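Restriction endonuclease r.bpuji (PDB 2VLA) recognises its target DNA sequence through the N-terminal domain present here, and as the full-length enzyme probably cuts DNA. Local coordinates at residues Y3-Q8 against I160-L165; C11-G16 against F111-P116; A30-D35 against N49-E54. One frame throughout, in Å; residues are numbered along the deposited sequence. Where two conformers were deposited one is given.

Contact 1 of 3, residues Y3-Q8 against I160-L165; sequences YNPEEQ and IAYYVL
The amide of Gln8 stacks on one face of the Tyr162 ring. The two planes are only 13° apart, and NE2 of Gln8 sits 3.6 Å above the ring plane, offset toward the rim. Pro5 meets the same ring obliquely, with its CB 3.7 Å from CE2 of Tyr162. At the Tyr162 edge, in plane, lies a water, 2.7 Å from the OH of Tyr162. The Tyr163 ring has CD2 of Tyr162 over the centre of one face and the OH of Tyr3 at its edge. The Tyr3 ring carries CD of Pro5 over its centre.

Two hydrogen bonds cross the contact, both to helix carbonyls. The OH of Tyr3 donates to O of Tyr163 at 2.6 Å, in the carbonyl plane and on a lone pair. CG of Tyr3 is anti to its backbone N (chi1 171°), and the ring reaches Tyr163 with its OH. NE2 of Gln8 donates to O of Tyr162 at 3.0 Å, nearly straight at 167°. It also donates to O of Pro5 at 2.8 Å, so two acceptors hold the amide flat against the ring. OE1 of Gln8 is taken up by Asn166. An alanine here would probably leave the carbonyls of Tyr162 and Pro5 without this donor and uncover part of the Tyr162 ring face.

Asn4 to Glu7 form a type I beta turn. Within it OD1 of Asn4 accepts from N of Glu6, an Asx turn. The OH of Tyr163 binds Asp187 on helix 177-189. The contact is structural packing that joins the N-terminal segment to the C-terminal part of helix 157-165. The wider pi-type turn at 161-165 ends that helix, and the Asx turn lies within the beta turn whose Pro5 and Glu6 meet Tyr162.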
loop_
_atom_site.group_PDB
_atom_site.type_symbol
_atom_site.label_atom_id
_atom_site.label_comp_id
_atom_site.label_asym_id
_atom_site.label_seq_id
_atom_site.Cartn_x
_atom_site.Cartn_y
_atom_site.Cartn_z
ATOM N N TYR A 3 -12.427 13.697 17.295
ATOM C CA TYR A 3 -12.262 13.275 15.913
ATOM C C TYR A 3 -13.006 14.207 14.994
ATOM O O TYR A 3 -14.215 14.407 15.137
ATOM C CB TYR A 3 -12.779 11.852 15.746
ATOM C CG TYR A 3 -12.862 11.357 14.297
ATOM C CD1 TYR A 3 -11.797 11.494 13.425
ATOM C CD2 TYR A 3 -13.983 10.685 13.854
ATOM C CE1 TYR A 3 -11.887 11.006 12.095
ATOM C CE2 TYR A 3 -14.067 10.192 12.586
ATOM C CZ TYR A 3 -13.017 10.330 11.717
ATOM O OH TYR A 3 -13.151 9.821 10.429
ATOM N N ASN A 4 -12.269 14.815 14.067
ATOM C CA ASN A 4 -12.861 15.668 13.072
ATOM C C ASN A 4 -12.348 15.291 11.723
ATOM O O ASN A 4 -11.247 15.685 11.340
ATOM C CB ASN A 4 -12.541 17.134 13.353
ATOM C CG ASN A 4 -13.184 18.064 12.356
ATOM O OD1 ASN A 4 -14.008 17.642 11.532
ATOM N ND2 ASN A 4 -12.823 19.339 12.420
ATOM N N PRO A 5 -13.141 14.525 10.976
ATOM C CA PRO A 5 -12.729 14.085 9.637
ATOM C C PRO A 5 -12.688 15.210 8.625
ATOM O O PRO A 5 -12.229 15.013 7.523
ATOM C CB PRO A 5 -13.794 13.051 9.269
ATOM C CG PRO A 5 -14.985 13.446 10.044
ATOM C CD PRO A 5 -14.450 13.976 11.355
ATOM N N GLU A 6 -13.170 16.390 8.991
ATOM C CA GLU A 6 -13.152 17.511 8.064
ATOM C C GLU A 6 -11.725 17.860 7.643
ATOM O O GLU A 6 -11.517 18.376 6.575
ATOM C CB GLU A 6 -13.873 18.738 8.652
ATOM C CG GLU A 6 -15.381 18.723 8.387
ATOM C CD GLU A 6 -16.114 19.973 8.889
ATOM O OE1 GLU A 6 -15.459 21.015 9.127
ATOM O OE2 GLU A 6 -17.357 19.910 9.018
ATOM N N GLU A 7 -10.744 17.585 8.503
ATOM C CA GLU A 7 -9.327 17.725 8.126
ATOM C C GLU A 7 -8.926 16.586 7.179
ATOM O O GLU A 7 -8.831 15.441 7.574
ATOM C CB GLU A 7 -8.435 17.724 9.363
ATOM C CG GLU A 7 -8.660 18.900 10.286
ATOM C CD GLU A 7 -7.805 18.838 11.564
ATOM O OE1 GLU A 7 -6.973 17.913 11.703
ATOM O OE2 GLU A 7 -7.962 19.734 12.427
ATOM N N GLN A 8 -8.744 16.920 5.925
ATOM C CA GLN A 8 -8.511 15.919 4.907
ATOM C C GLN A 8 -7.096 16.030 4.372
ATOM O O GLN A 8 -6.514 17.107 4.359
ATOM C CB GLN A 8 -9.525 16.104 3.752
ATOM C CG GLN A 8 -10.963 15.749 4.113
ATOM C CD GLN A 8 -11.224 14.239 4.063
ATOM O OE1 GLN A 8 -11.164 13.631 3.005
ATOM N NE2 GLN A 8 -11.514 13.638 5.227
ATOM N N ILE A 160 -14.773 4.536 3.840
ATOM C CA ILE A 160 -13.383 4.247 4.156
ATOM C C ILE A 160 -12.453 5.322 3.569
ATOM O O ILE A 160 -11.437 5.681 4.173
ATOM C CB ILE A 160 -12.979 2.855 3.666
ATOM C CG1 ILE A 160 -13.834 1.782 4.354
ATOM C CG2 ILE A 160 -11.508 2.600 3.930
ATOM C CD1 ILE A 160 -13.687 0.388 3.726
ATOM N N ALA A 161 -12.831 5.878 2.424
ATOM C CA ALA A 161 -12.073 6.950 1.824
ATOM C C ALA A 161 -12.076 8.203 2.691
ATOM O O ALA A 161 -11.026 8.745 2.989
ATOM C CB ALA A 161 -12.627 7.276 0.404
ATOM N N TYR A 162 -13.262 8.693 3.037
ATOM C CA TYR A 162 -13.382 10.003 3.683
ATOM C C TYR A 162 -12.983 9.931 5.135
ATOM O O TYR A 162 -12.294 10.813 5.638
ATOM C CB TYR A 162 -14.821 10.509 3.589
ATOM C CG TYR A 162 -15.023 11.882 4.193
ATOM C CD1 TYR A 162 -14.700 13.025 3.481
ATOM C CD2 TYR A 162 -15.465 12.024 5.508
ATOM C CE1 TYR A 162 -14.836 14.279 4.048
ATOM C CE2 TYR A 162 -15.612 13.280 6.089
ATOM C CZ TYR A 162 -15.297 14.404 5.353
ATOM O OH TYR A 162 -15.454 15.657 5.919
ATOM N N TYR A 163 -13.464 8.904 5.812
ATOM C CA TYR A 163 -13.307 8.848 7.271
ATOM C C TYR A 163 -11.984 8.233 7.714
ATOM O O TYR A 163 -11.553 8.451 8.860
ATOM C CB TYR A 163 -14.474 8.109 7.915
ATOM C CG TYR A 163 -15.814 8.806 7.792
ATOM C CD1 TYR A 163 -16.187 9.796 8.683
ATOM C CD2 TYR A 163 -16.714 8.456 6.790
ATOM C CE1 TYR A 163 -17.416 10.426 8.592
ATOM C CE2 TYR A 163 -17.938 9.088 6.682
ATOM C CZ TYR A 163 -18.292 10.053 7.600
ATOM O OH TYR A 163 -19.523 10.661 7.477
ATOM N N VAL A 164 -11.333 7.470 6.843
ATOM C CA VAL A 164 -10.106 6.745 7.195
ATOM C C VAL A 164 -8.921 7.127 6.308
ATOM O O VAL A 164 -8.024 7.847 6.755
ATOM C CB VAL A 164 -10.329 5.224 7.174
ATOM C CG1 VAL A 164 -9.042 4.463 7.495
ATOM C CG2 VAL A 164 -11.461 4.844 8.104
ATOM N N LEU A 165 -8.963 6.774 5.002
ATOM C CA LEU A 165 -7.739 6.834 4.206
ATOM C C LEU A 165 -7.393 8.229 3.676
ATOM O O LEU A 165 -6.273 8.448 3.207
ATOM C CB LEU A 165 -7.758 5.822 3.076
ATOM C CG LEU A 165 -7.490 4.379 3.509
ATOM C CD1 LEU A 165 -7.683 3.454 2.314
ATOM C CD2 LEU A 165 -6.072 4.190 4.098
HETATM O O HOH W 1 -14.291 17.723 4.610
#

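Contact 2 of 3, residues C11-G16 against F111-P116; sequences CTIIRG and FKFQFP. With nucleotides of chain B; nucleotides of chain C.
Cys11 and Phe115 make a sulfur-aromatic contact. SG of Cys11 lies 3.5 Å from the centroid of the Phe115 ring and 8° off the ring normal, so it sits over the middle of one face. SG is anti to the backbone N of Cys11 (chi1 -172°), which carries it to the ring.

The apolar contacts centre on CG2 of Ile13. This methyl lies 3.7 Å from CZ of Phe115, at the edge of that ring and near its plane. It is equally close to Phe113, where it meets CE1 and CZ obliquely. The Ile13 side chain crosses each phenylalanine at about a right angle. CG2 lies anti to the carbonyl carbon. Gln213 of helix 203-219 touches both Ile13 and Phe115.

This buried cluster joins the loop before helix 22-36 to the chain leaving helix 102-112, near the centre of the recognition domain. The same loop runs on into the bound DNA.

No hydrogen bond links the two protein segments. O of Thr12 lies 3.4 Å from CE1 of Phe115, but its hydrogen-bond partner is Lys128. Within 111-116, NE2 of Gln114 donates to O of Pro116 at 2.9 Å, across a cis peptide bond before the proline.

Arg15 reaches the DNA. Its NH1 donates to O6 of DG8 of chain B at 2.8 Å and to N7 of the same guanine at 2.9 Å. Both atoms lie on the major-groove edge of guanine, consistent with base recognition by this domain. C6 of DC7 of chain B lies over the centre of one guanidinium face.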
loop_
_atom_site.group_PDB
_atom_site.type_symbol
_atom_site.label_atom_id
_atom_site.label_comp_id
_atom_site.label_asym_id
_atom_site.label_seq_id
_atom_site.Cartn_x
_atom_site.Cartn_y
_atom_site.Cartn_z
ATOM N N CYS A 11 -3.118 11.158 0.538
ATOM C CA CYS A 11 -1.974 10.369 0.919
ATOM C C CYS A 11 -1.887 9.143 0.002
ATOM O O CYS A 11 -2.558 8.149 0.216
ATOM C CB CYS A 11 -2.075 9.957 2.425
ATOM S SG CYS A 11 -0.653 9.173 3.099
ATOM N N THR A 12 -1.097 9.266 -1.047
ATOM C CA THR A 12 -1.170 8.294 -2.122
ATOM C C THR A 12 -0.327 7.066 -1.871
ATOM O O THR A 12 0.584 7.056 -0.960
ATOM C CB THR A 12 -0.735 8.884 -3.484
ATOM O OG1 THR A 12 0.612 9.319 -3.412
ATOM C CG2 THR A 12 -1.612 10.037 -3.885
ATOM N N ILE A 13 -0.632 6.017 -2.659
ATOM C CA ILE A 13 0.296 4.957 -2.942
ATOM C C ILE A 13 0.525 4.954 -4.449
ATOM O O ILE A 13 -0.221 5.590 -5.199
ATOM C CB ILE A 13 -0.202 3.576 -2.455
ATOM C CG1 ILE A 13 -1.479 3.142 -3.206
ATOM C CG2 ILE A 13 -0.458 3.598 -0.913
ATOM C CD1 ILE A 13 -1.686 1.650 -3.224
ATOM N N ILE A 14 1.564 4.265 -4.867
ATOM C CA ILE A 14 1.941 4.138 -6.262
ATOM C C ILE A 14 0.766 3.610 -7.061
ATOM O O ILE A 14 -0.008 2.774 -6.593
ATOM C CB ILE A 14 3.180 3.230 -6.398
ATOM C CG1 ILE A 14 4.444 4.028 -5.983
ATOM C CG2 ILE A 14 3.330 2.662 -7.836
ATOM C CD1 ILE A 14 5.655 3.195 -5.793
ATOM N N ARG A 15 0.580 4.185 -8.250
ATOM C CA ARG A 15 -0.531 3.811 -9.118
ATOM C C ARG A 15 -0.265 2.471 -9.811
ATOM O O ARG A 15 0.820 2.228 -10.295
ATOM C CB ARG A 15 -0.764 4.929 -10.128
ATOM C CG ARG A 15 -2.031 4.744 -10.980
ATOM C CD ARG A 15 -2.435 6.024 -11.719
ATOM N NE ARG A 15 -2.945 7.016 -10.782
ATOM C CZ ARG A 15 -3.470 8.167 -11.133
ATOM N NH1 ARG A 15 -3.578 8.494 -12.423
ATOM N NH2 ARG A 15 -3.913 9.002 -10.220
ATOM N N GLY A 16 -1.264 1.598 -9.784
ATOM C CA GLY A 16 -1.075 0.220 -10.234
ATOM C C GLY A 16 -0.839 0.022 -11.722
ATOM O O GLY A 16 -1.198 0.890 -12.546
ATOM N N PHE A 111 0.602 -6.270 5.566
ATOM C CA PHE A 111 1.183 -6.305 6.920
ATOM C C PHE A 111 2.271 -5.256 7.091
ATOM O O PHE A 111 2.404 -4.643 8.185
ATOM C CB PHE A 111 1.726 -7.680 7.203
ATOM C CG PHE A 111 2.234 -7.834 8.611
ATOM C CD1 PHE A 111 1.343 -7.975 9.690
ATOM C CD2 PHE A 111 3.571 -7.749 8.878
ATOM C CE1 PHE A 111 1.816 -8.051 11.004
ATOM C CE2 PHE A 111 4.039 -7.832 10.193
ATOM C CZ PHE A 111 3.140 -7.984 11.242
ATOM N N LYS A 112 3.087 -5.076 6.060
ATOM C CA LYS A 112 4.254 -4.207 6.103
ATOM C C LYS A 112 4.011 -2.756 5.711
ATOM O O LYS A 112 4.813 -1.879 6.036
ATOM C CB LYS A 112 5.365 -4.777 5.231
ATOM C CG LYS A 112 5.895 -6.115 5.725
ATOM C CD LYS A 112 7.098 -5.968 6.603
ATOM C CE LYS A 112 7.782 -7.315 6.829
ATOM N NZ LYS A 112 8.894 -7.575 5.846
ATOM N N PHE A 113 2.939 -2.496 4.978
ATOM C CA PHE A 113 2.684 -1.165 4.463
ATOM C C PHE A 113 2.531 -0.189 5.631
ATOM O O PHE A 113 1.981 -0.547 6.683
ATOM C CB PHE A 113 1.408 -1.143 3.577
ATOM C CG PHE A 113 1.600 -0.476 2.209
ATOM C CD1 PHE A 113 1.831 0.870 2.091
ATOM C CD2 PHE A 113 1.502 -1.211 1.068
ATOM C CE1 PHE A 113 1.961 1.464 0.841
ATOM C CE2 PHE A 113 1.604 -0.613 -0.170
ATOM C CZ PHE A 113 1.832 0.703 -0.272
ATOM N N GLN A 114 2.918 1.052 5.404
ATOM C CA GLN A 114 2.710 2.103 6.350
ATOM C C GLN A 114 2.841 3.426 5.662
ATOM O O GLN A 114 3.357 3.498 4.517
ATOM C CB GLN A 114 3.763 2.003 7.466
ATOM C CG GLN A 114 5.165 1.960 6.923
ATOM C CD GLN A 114 6.214 2.145 8.018
ATOM O OE1 GLN A 114 6.489 1.223 8.785
ATOM N NE2 GLN A 114 6.805 3.332 8.080
ATOM N N PHE A 115 2.405 4.489 6.344
ATOM C CA PHE A 115 2.770 5.852 5.980
ATOM C C PHE A 115 3.468 6.467 7.211
ATOM O O PHE A 115 3.035 6.228 8.340
ATOM C CB PHE A 115 1.552 6.700 5.669
ATOM C CG PHE A 115 0.692 6.184 4.515
ATOM C CD1 PHE A 115 1.197 6.070 3.209
ATOM C CD2 PHE A 115 -0.616 5.848 4.739
ATOM C CE1 PHE A 115 0.347 5.659 2.119
ATOM C CE2 PHE A 115 -1.462 5.436 3.645
ATOM C CZ PHE A 115 -0.942 5.333 2.361
ATOM N N PRO A 116 4.548 7.234 6.999
ATOM C CA PRO A 116 5.217 7.457 5.725
ATOM C C PRO A 116 5.988 6.239 5.294
ATOM O O PRO A 116 6.116 5.274 6.053
ATOM C CB PRO A 116 6.206 8.634 6.037
ATOM C CG PRO A 116 5.830 9.117 7.415
ATOM C CD PRO A 116 5.230 7.940 8.102
ATOM P P DC B 7 0.803 13.551 -7.831
ATOM O OP1 DC B 7 0.766 14.973 -7.450
ATOM O OP2 DC B 7 0.280 12.554 -6.879
ATOM O "O5'" DC B 7 0.050 13.298 -9.221
ATOM C "C5'" DC B 7 0.302 14.152 -10.332
ATOM C "C4'" DC B 7 -0.418 13.643 -11.573
ATOM O "O4'" DC B 7 0.191 12.396 -12.024
ATOM C "C3'" DC B 7 -1.900 13.297 -11.378
ATOM O "O3'" DC B 7 -2.624 13.750 -12.503
ATOM C "C2'" DC B 7 -1.923 11.779 -11.378
ATOM C "C1'" DC B 7 -0.850 11.501 -12.385
ATOM N N1 DC B 7 -0.262 10.149 -12.429
ATOM C C2 DC B 7 0.135 9.642 -13.660
ATOM O O2 DC B 7 -0.098 10.309 -14.677
ATOM N N3 DC B 7 0.714 8.426 -13.721
ATOM C C4 DC B 7 0.977 7.771 -12.584
ATOM N N4 DC B 7 1.563 6.584 -12.654
ATOM C C5 DC B 7 0.587 8.283 -11.319
ATOM C C6 DC B 7 -0.025 9.457 -11.285
ATOM P P DA C 4 -3.869 -2.165 -13.949
ATOM O OP1 DA C 4 -4.592 -3.293 -14.417
ATOM O OP2 DA C 4 -3.196 -2.162 -12.625
ATOM O "O5'" DA C 4 -2.907 -1.620 -15.034
ATOM C "C5'" DA C 4 -3.290 -1.772 -16.427
ATOM C "C4'" DA C 4 -2.732 -0.624 -17.227
ATOM O "O4'" DA C 4 -3.459 0.600 -16.958
ATOM C "C3'" DA C 4 -1.256 -0.293 -16.943
ATOM O "O3'" DA C 4 -0.646 0.086 -18.164
ATOM C "C2'" DA C 4 -1.372 0.899 -16.012
ATOM C "C1'" DA C 4 -2.541 1.641 -16.627
ATOM N N9 DA C 4 -3.200 2.588 -15.768
ATOM C C8 DA C 4 -3.380 2.509 -14.400
ATOM N N7 DA C 4 -4.057 3.510 -13.905
ATOM C C5 DA C 4 -4.358 4.318 -14.993
ATOM C C6 DA C 4 -5.038 5.520 -15.125
ATOM N N6 DA C 4 -5.626 6.206 -14.148
ATOM N N1 DA C 4 -5.157 6.026 -16.393
ATOM C C2 DA C 4 -4.574 5.360 -17.423
ATOM N N3 DA C 4 -3.929 4.224 -17.424
ATOM C C4 DA C 4 -3.831 3.744 -16.142
ATOM P P DG B 8 -3.934 14.660 -12.408
ATOM O OP1 DG B 8 -3.619 15.856 -11.627
ATOM O OP2 DG B 8 -5.084 13.848 -11.987
ATOM O "O5'" DG B 8 -4.165 15.003 -13.944
ATOM C "C5'" DG B 8 -3.149 15.716 -14.652
ATOM C "C4'" DG B 8 -3.190 15.394 -16.126
ATOM O "O4'" DG B 8 -2.772 14.022 -16.342
ATOM C "C3'" DG B 8 -4.553 15.499 -16.781
ATOM O "O3'" DG B 8 -4.402 15.991 -18.141
ATOM C "C2'" DG B 8 -5.107 14.058 -16.706
ATOM C "C1'" DG B 8 -3.849 13.225 -16.872
ATOM N N9 DG B 8 -3.767 11.960 -16.151
ATOM C C8 DG B 8 -4.041 11.737 -14.816
ATOM N N7 DG B 8 -3.788 10.520 -14.437
ATOM C C5 DG B 8 -3.274 9.912 -15.587
ATOM C C6 DG B 8 -2.758 8.623 -15.772
ATOM O O6 DG B 8 -2.669 7.697 -14.979
ATOM N N1 DG B 8 -2.331 8.406 -17.108
ATOM C C2 DG B 8 -2.340 9.354 -18.102
ATOM N N2 DG B 8 -1.877 8.953 -19.332
ATOM N N3 DG B 8 -2.800 10.587 -17.926
ATOM C C4 DG B 8 -3.232 10.793 -16.648
#

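Contact 3 of 3, residues A30-D35 against N49-E54; sequences ANIIDD and NNRLIE
Arg51 and Asp35 form a salt bridge between two helices. Both terminal nitrogens of Arg51 donate to a single oxygen, OD2 of Asp35. NH1 is 3.0 Å from OD2 of Asp35, and NH2 is 3.1 Å from the same atom. The bonds are bent, with the NH1 one at 143°. The NH1 bond uses the anti lone pair of OD2. The NH2 bond also comes from the anti side, but out of the carboxylate plane. OD2 therefore takes two donors from one guanidinium, and the carboxylate and guanidinium planes are 44° apart.

Helices 22-36 and 41-56 form an antiparallel helical hairpin. The segment axes run at 157° and approach to 10.1 Å. Ile32 lies between them. Its CD1 is 3.5 Å from CB of Arg51 and also reaches Leu52. CG1 of Ile32 lies 3.4 Å above the guanidinium plane of Arg51, offset toward the rim. The Arg51 chain is bent at chi2 and chi3, and runs past Ile32 in the opposite direction.

Asn49 points away from helix 22-36. Its OD1 accepts from Arg69 and its ND2 donates to Asp66, both on helix 62-76. Leu52 packs on Leu65 and His68 of that helix. The backbone bonds from N of Asp34 to O of Ala30, N of Asp35 to O of Asn31 and N of Ile53 to O of Asn49 are those of regular helix.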
loop_
_atom_site.group_PDB
_atom_site.type_symbol
_atom_site.label_atom_id
_atom_site.label_comp_id
_atom_site.label_asym_id
_atom_site.label_seq_id
_atom_site.Cartn_x
_atom_site.Cartn_y
_atom_site.Cartn_z
ATOM N N ALA A 30 8.451 -12.244 -10.861
ATOM C CA ALA A 30 9.196 -13.064 -9.917
ATOM C C ALA A 30 10.232 -13.924 -10.635
ATOM O O ALA A 30 11.364 -14.066 -10.171
ATOM C CB ALA A 30 8.248 -13.934 -9.126
ATOM N N ASN A 31 9.834 -14.523 -11.743
ATOM C CA ASN A 31 10.718 -15.433 -12.469
ATOM C C ASN A 31 11.821 -14.688 -13.160
ATOM O O ASN A 31 12.949 -15.157 -13.212
ATOM C CB ASN A 31 9.929 -16.293 -13.452
ATOM C CG ASN A 31 9.250 -17.463 -12.769
ATOM O OD1 ASN A 31 9.810 -18.062 -11.840
ATOM N ND2 ASN A 31 8.055 -17.781 -13.193
ATOM N N ILE A 32 11.498 -13.517 -13.704
ATOM C CA ILE A 32 12.523 -12.676 -14.296
ATOM C C ILE A 32 13.574 -12.332 -13.235
ATOM O O ILE A 32 14.775 -12.508 -13.449
ATOM C CB ILE A 32 11.937 -11.394 -14.883
ATOM C CG1 ILE A 32 11.070 -11.732 -16.109
ATOM C CG2 ILE A 32 13.077 -10.411 -15.243
ATOM C CD1 ILE A 32 10.201 -10.569 -16.619
ATOM N N ILE A 33 13.123 -11.835 -12.101
ATOM C CA ILE A 33 14.037 -11.435 -11.037
ATOM C C ILE A 33 14.865 -12.621 -10.519
ATOM O O ILE A 33 16.086 -12.533 -10.395
ATOM C CB ILE A 33 13.269 -10.759 -9.894
ATOM C CG1 ILE A 33 12.758 -9.396 -10.356
ATOM C CG2 ILE A 33 14.152 -10.595 -8.660
ATOM C CD1 ILE A 33 11.669 -8.813 -9.463
ATOM N N ASP A 34 14.207 -13.743 -10.278
ATOM C CA ASP A 34 14.892 -14.919 -9.752
ATOM C C ASP A 34 15.967 -15.414 -10.743
ATOM O O ASP A 34 17.056 -15.840 -10.341
ATOM C CB ASP A 34 13.872 -16.017 -9.483
ATOM C CG ASP A 34 14.472 -17.223 -8.867
ATOM O OD1 ASP A 34 15.123 -17.087 -7.815
ATOM O OD2 ASP A 34 14.239 -18.319 -9.396
ATOM N N ASP A 35 15.653 -15.341 -12.041
ATOM C CA ASP A 35 16.558 -15.826 -13.078
ATOM C C ASP A 35 17.791 -14.940 -13.234
ATOM O O ASP A 35 18.921 -15.445 -13.336
ATOM C CB ASP A 35 15.840 -15.896 -14.412
ATOM C CG ASP A 35 14.900 -17.081 -14.515
ATOM O OD1 ASP A 35 14.931 -17.962 -13.616
ATOM O OD2 ASP A 35 14.137 -17.139 -15.512
ATOM N N ASN A 49 13.830 -5.677 -18.773
ATOM C CA ASN A 49 12.977 -5.107 -19.810
ATOM C C ASN A 49 12.809 -6.053 -21.002
ATOM O O ASN A 49 11.726 -6.183 -21.547
ATOM C CB ASN A 49 13.554 -3.789 -20.307
ATOM C CG ASN A 49 13.312 -2.643 -19.353
ATOM O OD1 ASN A 49 12.932 -2.844 -18.196
ATOM N ND2 ASN A 49 13.538 -1.418 -19.836
ATOM N N ASN A 50 13.895 -6.707 -21.398
ATOM C CA ASN A 50 13.849 -7.642 -22.517
ATOM C C ASN A 50 12.929 -8.831 -22.264
ATOM O O ASN A 50 12.299 -9.340 -23.192
ATOM C CB ASN A 50 15.259 -8.128 -22.881
ATOM C CG ASN A 50 16.051 -7.093 -23.673
ATOM O OD1 ASN A 50 15.483 -6.169 -24.248
ATOM N ND2 ASN A 50 17.368 -7.248 -23.698
ATOM N N ARG A 51 12.847 -9.276 -21.010
ATOM C CA ARG A 51 11.920 -10.341 -20.647
ATOM C C ARG A 51 10.475 -9.822 -20.513
ATOM O O ARG A 51 9.535 -10.452 -21.003
ATOM C CB ARG A 51 12.357 -11.026 -19.340
ATOM C CG ARG A 51 13.627 -11.885 -19.451
ATOM C CD ARG A 51 13.325 -13.367 -19.760
ATOM N NE ARG A 51 12.449 -14.026 -18.766
ATOM C CZ ARG A 51 12.880 -14.716 -17.698
ATOM N NH1 ARG A 51 14.179 -14.832 -17.439
ATOM N NH2 ARG A 51 12.001 -15.285 -16.886
ATOM N N LEU A 52 10.297 -8.675 -19.857
ATOM C CA LEU A 52 8.938 -8.184 -19.556
ATOM C C LEU A 52 8.186 -7.824 -20.837
ATOM O O LEU A 52 6.966 -8.017 -20.934
ATOM C CB LEU A 52 8.979 -6.975 -18.591
ATOM C CG LEU A 52 7.596 -6.432 -18.196
ATOM C CD1 LEU A 52 6.744 -7.515 -17.518
ATOM C CD2 LEU A 52 7.731 -5.215 -17.285
ATOM N N ILE A 53 8.906 -7.343 -21.831
ATOM C CA ILE A 53 8.244 -6.899 -23.055
ATOM C C ILE A 53 7.534 -8.075 -23.799
ATOM O O ILE A 53 6.587 -7.870 -24.568
ATOM C CB ILE A 53 9.208 -6.179 -24.009
ATOM C CG1 ILE A 53 8.403 -5.380 -25.049
ATOM C CG2 ILE A 53 10.135 -7.194 -24.715
ATOM C CD1 ILE A 53 9.243 -4.431 -25.890
ATOM N N GLU A 54 7.985 -9.293 -23.538
ATOM C CA GLU A 54 7.333 -10.485 -24.079
ATOM C C GLU A 54 5.954 -10.717 -23.465
ATOM O O GLU A 54 5.086 -11.327 -24.093
ATOM C CB GLU A 54 8.218 -11.712 -23.878
ATOM C CG GLU A 54 9.511 -11.655 -24.667
ATOM C CD GLU A 54 9.267 -11.536 -26.182
ATOM O OE1 GLU A 54 8.372 -12.245 -26.705
ATOM O OE2 GLU A 54 9.968 -10.733 -26.841
#

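The three contacts are nested along the chain. Contact 1 closes the longest loop, contact 2 lies inside it, and contact 3 lies inside the loop closed by contact 2. Contacts 1 and 2 have centres about 17 Å apart, and their N-terminal segments nearly adjoin in the sequence. Contact 2 is near the centre of the chain. Contacts 1 and 3 lie on opposite sides of that centre, about 40 Å apart between centres. Contacts 2 and 3 are about 24 Å apart between centres. The N-terminal loop thus runs from helix 157-165 through the middle of the domain to the DNA, while helices 22-36 and 41-56 pair on the far side.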